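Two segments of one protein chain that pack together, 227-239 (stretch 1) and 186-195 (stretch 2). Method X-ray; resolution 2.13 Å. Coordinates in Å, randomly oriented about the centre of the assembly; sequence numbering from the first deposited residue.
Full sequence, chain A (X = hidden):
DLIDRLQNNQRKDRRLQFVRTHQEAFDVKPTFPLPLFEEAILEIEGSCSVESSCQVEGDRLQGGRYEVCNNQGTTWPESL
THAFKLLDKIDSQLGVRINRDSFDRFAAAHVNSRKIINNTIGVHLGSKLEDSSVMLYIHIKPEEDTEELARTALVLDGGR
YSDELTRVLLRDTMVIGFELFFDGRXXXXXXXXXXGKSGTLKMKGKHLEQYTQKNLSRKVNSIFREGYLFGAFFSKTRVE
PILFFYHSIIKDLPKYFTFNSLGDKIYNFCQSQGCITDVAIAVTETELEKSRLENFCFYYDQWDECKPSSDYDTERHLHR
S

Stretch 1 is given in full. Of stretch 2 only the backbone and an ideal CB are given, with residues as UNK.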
# COMPACT_ATOMS: atom_id res chain seq x y z
N GLY A 227 2.78 11.03 13.65
CA GLY A 227 2.54 9.59 13.62
C GLY A 227 3.86 8.88 13.81
O GLY A 227 4.88 9.51 14.03
N TYR A 228 3.86 7.56 13.68
CA TYR A 228 5.10 6.81 13.85
C TYR A 228 5.90 6.71 12.54
O TYR A 228 7.09 6.39 12.56
CB TYR A 228 4.84 5.42 14.43
CG TYR A 228 4.16 4.44 13.50
CD1 TYR A 228 4.89 3.64 12.62
CD2 TYR A 228 2.78 4.27 13.54
CE1 TYR A 228 4.27 2.72 11.77
CE2 TYR A 228 2.15 3.35 12.71
CZ TYR A 228 2.90 2.58 11.83
OH TYR A 228 2.29 1.67 11.00
N LEU A 229 5.27 7.00 11.41
CA LEU A 229 5.96 6.91 10.13
C LEU A 229 5.37 7.91 9.19
O LEU A 229 4.18 8.16 9.21
CB LEU A 229 5.86 5.47 9.55
CG LEU A 229 6.67 5.06 8.30
CD1 LEU A 229 8.17 5.26 8.47
CD2 LEU A 229 6.41 3.59 7.95
N PHE A 230 6.21 8.45 8.33
CA PHE A 230 5.78 9.35 7.27
C PHE A 230 6.39 8.83 5.98
O PHE A 230 7.56 8.42 5.97
CB PHE A 230 6.30 10.78 7.54
CG PHE A 230 6.13 11.72 6.38
CD1 PHE A 230 4.86 12.13 5.97
CD2 PHE A 230 7.23 12.21 5.70
CE1 PHE A 230 4.70 13.00 4.90
CE2 PHE A 230 7.08 13.07 4.63
CZ PHE A 230 5.81 13.47 4.23
N GLY A 231 5.60 8.82 4.92
CA GLY A 231 6.09 8.36 3.61
C GLY A 231 5.53 9.19 2.49
O GLY A 231 4.52 9.86 2.63
N ALA A 232 6.19 9.15 1.36
CA ALA A 232 5.72 9.82 0.18
C ALA A 232 5.97 8.89 -0.99
O ALA A 232 7.07 8.34 -1.11
CB ALA A 232 6.47 11.13 -0.00
N PHE A 233 4.99 8.73 -1.87
CA PHE A 233 5.22 8.00 -3.10
C PHE A 233 5.40 8.92 -4.28
O PHE A 233 4.52 9.70 -4.61
CB PHE A 233 4.07 7.02 -3.38
CG PHE A 233 4.16 5.74 -2.61
CD1 PHE A 233 5.26 4.92 -2.71
CD2 PHE A 233 3.08 5.31 -1.85
CE1 PHE A 233 5.30 3.71 -2.03
CE2 PHE A 233 3.11 4.11 -1.16
CZ PHE A 233 4.24 3.32 -1.24
N PHE A 234 6.56 8.83 -4.91
CA PHE A 234 6.84 9.51 -6.17
C PHE A 234 6.74 8.55 -7.36
O PHE A 234 7.06 7.37 -7.26
CB PHE A 234 8.23 10.11 -6.10
CG PHE A 234 8.37 11.19 -5.05
CD1 PHE A 234 8.59 10.86 -3.73
CD2 PHE A 234 8.24 12.52 -5.39
CE1 PHE A 234 8.70 11.84 -2.76
CE2 PHE A 234 8.34 13.51 -4.44
CZ PHE A 234 8.56 13.17 -3.12
N SER A 235 6.30 9.08 -8.50
CA SER A 235 6.25 8.31 -9.74
C SER A 235 6.29 9.26 -10.91
O SER A 235 5.77 10.36 -10.82
CB SER A 235 4.93 7.52 -9.83
OG SER A 235 4.91 6.62 -10.94
N LYS A 236 6.83 8.78 -12.02
CA LYS A 236 6.71 9.49 -13.31
C LYS A 236 5.25 9.79 -13.62
O LYS A 236 4.94 10.70 -14.36
CB LYS A 236 7.20 8.61 -14.46
CG LYS A 236 7.43 9.38 -15.76
CD LYS A 236 7.93 8.44 -16.84
CE LYS A 236 8.27 9.18 -18.12
NZ LYS A 236 7.04 9.63 -18.85
N THR A 237 4.35 8.96 -13.12
CA THR A 237 2.94 9.04 -13.41
C THR A 237 2.23 10.06 -12.53
O THR A 237 1.09 10.41 -12.79
CB THR A 237 2.31 7.66 -13.21
OG1 THR A 237 2.73 6.80 -14.28
CG2 THR A 237 0.82 7.73 -13.17
N ARG A 238 2.92 10.56 -11.50
CA ARG A 238 2.31 11.46 -10.54
C ARG A 238 2.87 12.86 -10.68
O ARG A 238 4.09 13.09 -10.64
CB ARG A 238 2.59 10.96 -9.13
CG ARG A 238 1.85 9.69 -8.77
CD ARG A 238 2.18 9.30 -7.34
NE ARG A 238 1.72 7.95 -7.00
CZ ARG A 238 0.51 7.63 -6.53
NH1 ARG A 238 -0.40 8.58 -6.32
NH2 ARG A 238 0.21 6.34 -6.27
N VAL A 239 1.97 13.82 -10.84
CA VAL A 239 2.33 15.22 -10.88
C VAL A 239 2.93 15.67 -9.54
O VAL A 239 3.85 16.48 -9.50
CB VAL A 239 1.12 16.06 -11.31
CG1 VAL A 239 1.28 17.51 -10.89
CG2 VAL A 239 0.97 15.96 -12.82
N UNK A 186 0.62 0.36 -16.34
CA UNK A 186 1.34 -0.03 -15.15
C UNK A 186 2.06 1.18 -14.59
O UNK A 186 2.35 2.11 -15.32
CB UNK A 186 2.32 -1.17 -15.45
N UNK A 187 2.34 1.16 -13.29
CA UNK A 187 3.03 2.24 -12.63
C UNK A 187 3.98 1.69 -11.58
O UNK A 187 3.75 0.63 -11.00
CB UNK A 187 2.03 3.21 -12.00
N UNK A 188 5.04 2.44 -11.36
CA UNK A 188 6.02 2.16 -10.35
C UNK A 188 6.01 3.37 -9.39
O UNK A 188 6.17 4.51 -9.82
CB UNK A 188 7.40 1.91 -10.96
N UNK A 189 5.83 3.09 -8.10
CA UNK A 189 5.86 4.08 -7.05
C UNK A 189 7.14 3.90 -6.22
O UNK A 189 7.40 2.81 -5.73
CB UNK A 189 4.61 3.97 -6.17
N UNK A 190 7.93 4.96 -6.07
CA UNK A 190 9.08 4.96 -5.15
C UNK A 190 8.71 5.63 -3.84
O UNK A 190 8.19 6.75 -3.83
CB UNK A 190 10.28 5.67 -5.78
N UNK A 191 8.96 4.91 -2.75
CA UNK A 191 8.36 5.24 -1.46
C UNK A 191 9.39 5.50 -0.38
O UNK A 191 9.61 4.65 0.47
CB UNK A 191 7.43 4.11 -1.01
N UNK A 192 10.05 6.66 -0.44
CA UNK A 192 10.86 7.04 0.69
C UNK A 192 10.01 7.24 1.96
O UNK A 192 8.87 7.73 1.88
CB UNK A 192 11.64 8.32 0.36
N UNK A 193 10.56 6.83 3.09
CA UNK A 193 9.89 6.94 4.38
C UNK A 193 10.81 7.56 5.43
O UNK A 193 12.03 7.47 5.32
CB UNK A 193 9.41 5.56 4.85
N UNK A 194 10.19 8.17 6.45
CA UNK A 194 10.92 8.69 7.63
C UNK A 194 10.19 8.34 8.91
O UNK A 194 8.97 8.39 8.94
CB UNK A 194 11.10 10.21 7.54
N UNK A 195 10.92 8.04 10.00
CA UNK A 195 10.29 7.63 11.28
C UNK A 195 9.48 8.74 11.96
O UNK A 195 9.87 9.91 11.86
CB UNK A 195 11.37 7.15 12.25

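The two segments run antiparallel, their strand axes inclined at 160°, so most positions of 186-195 can be read against neighbours in Tyr 228 to Arg 238.

At position 186 CA-to-CB points away from stretch 1, with no atom of it within 5.5 Å of the ideal CB; almost any residue would suit, and Ser 186 makes no contact with stretch 1.

Position 187 points toward the turn from Ser 235 to Arg 238, its ideal CB 4.3 Å from Thr 237 OG1. A long or polar side chain could follow this surface. Arg 187 does so: its CD lies 3.4 Å from Thr 237 CB, and its guanidinium approaches that of Arg 238, NH2 to NH2 3.2 Å, a like-charge contact that needs an acid nearby.

Position 188 points sideways; Ser 235 OG donates to its carbonyl O at 2.7 Å. Many side chains would fit; Val 188 is deposited. A water bridges its N (3.0 Å) and Ser 235 OG (2.9 Å from the water).

At position 189 the ideal CB is 5.0 Å from Arg 238 NE and 3.6 Å from Phe 233 CD1. An acceptor is favoured, an acid most of all, with Asn or Gln as neutral alternatives. Asp 189 takes NE of Arg 238 on OD1 (3.1 Å) and NH2 of Arg 238 on OD2 (2.9 Å). The same oxygens accept from Arg 187, NE to OD1 3.0 Å and NH2 to OD2 2.8 Å, so one carboxylate offsets both arginines. OD2 also lies over one face of the Phe 233 ring.

Position 190 bonds N to Phe 234 O (2.8 Å) and O to Phe 234 N (2.9 Å). Its CB points sideways, leaving several residues possible; Leu 190 occupies it.

Position 191 is restrictive: an ideal CB would fall 2.4 Å from Phe 233 CE1, a clash. Glycine is the natural answer, and Gly 191 lets its CA approach Phe 233 CD1 to 3.4 Å.

At position 192, phi of -63° permits proline among other residues. Pro 192 sets CG 4.0 Å from Phe 234 CE1, at the ring edge, while its O accepts from Ala 232 N (3.1 Å). Pro 192 N has no hydrogen to give Ala 232 O, 3.5 Å away.

Position 193 shares a face with Gly 231, near Leu 229 CD1; a small or medium apolar residue suits. Cys 193 places CB 3.8 Å from that CD1.

Position 194 bonds N to Phe 230 O (2.7 Å) and O to Phe 230 N (2.8 Å); Ala 194 is one of many β-compatible choices.

Position 195 points away, with phi -67°, which suits proline among others; Pro 195 is deposited.

Stretch 2, residues 186-195: SRVDLGPCAP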
# COMPACT_ATOMS: atom_id res chain seq x y z
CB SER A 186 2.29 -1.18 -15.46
OG SER A 186 3.36 -0.73 -16.30
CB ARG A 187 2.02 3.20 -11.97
CG ARG A 187 2.60 4.54 -11.52
CD ARG A 187 1.58 5.43 -10.77
NE ARG A 187 1.33 4.86 -9.46
CZ ARG A 187 0.24 4.18 -9.12
NH1 ARG A 187 -0.79 4.04 -9.95
NH2 ARG A 187 0.17 3.65 -7.91
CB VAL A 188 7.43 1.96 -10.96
CG1 VAL A 188 8.46 1.64 -9.90
CG2 VAL A 188 7.42 0.85 -12.00
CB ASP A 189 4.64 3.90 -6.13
CG ASP A 189 3.39 4.62 -6.63
OD1 ASP A 189 3.49 5.50 -7.53
OD2 ASP A 189 2.29 4.30 -6.14
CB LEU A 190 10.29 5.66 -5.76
CG LEU A 190 11.12 4.67 -6.58
CD1 LEU A 190 10.64 4.70 -8.02
CD2 LEU A 190 12.62 4.95 -6.49
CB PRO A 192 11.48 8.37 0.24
CG PRO A 192 10.54 8.90 -0.74
CD PRO A 192 10.07 7.67 -1.49
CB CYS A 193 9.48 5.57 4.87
SG CYS A 193 8.24 4.80 3.83
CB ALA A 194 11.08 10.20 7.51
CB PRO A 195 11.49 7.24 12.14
CG PRO A 195 12.59 8.14 11.66
CD PRO A 195 12.38 8.26 10.16
O HOH W 1 5.85 4.84 -13.00
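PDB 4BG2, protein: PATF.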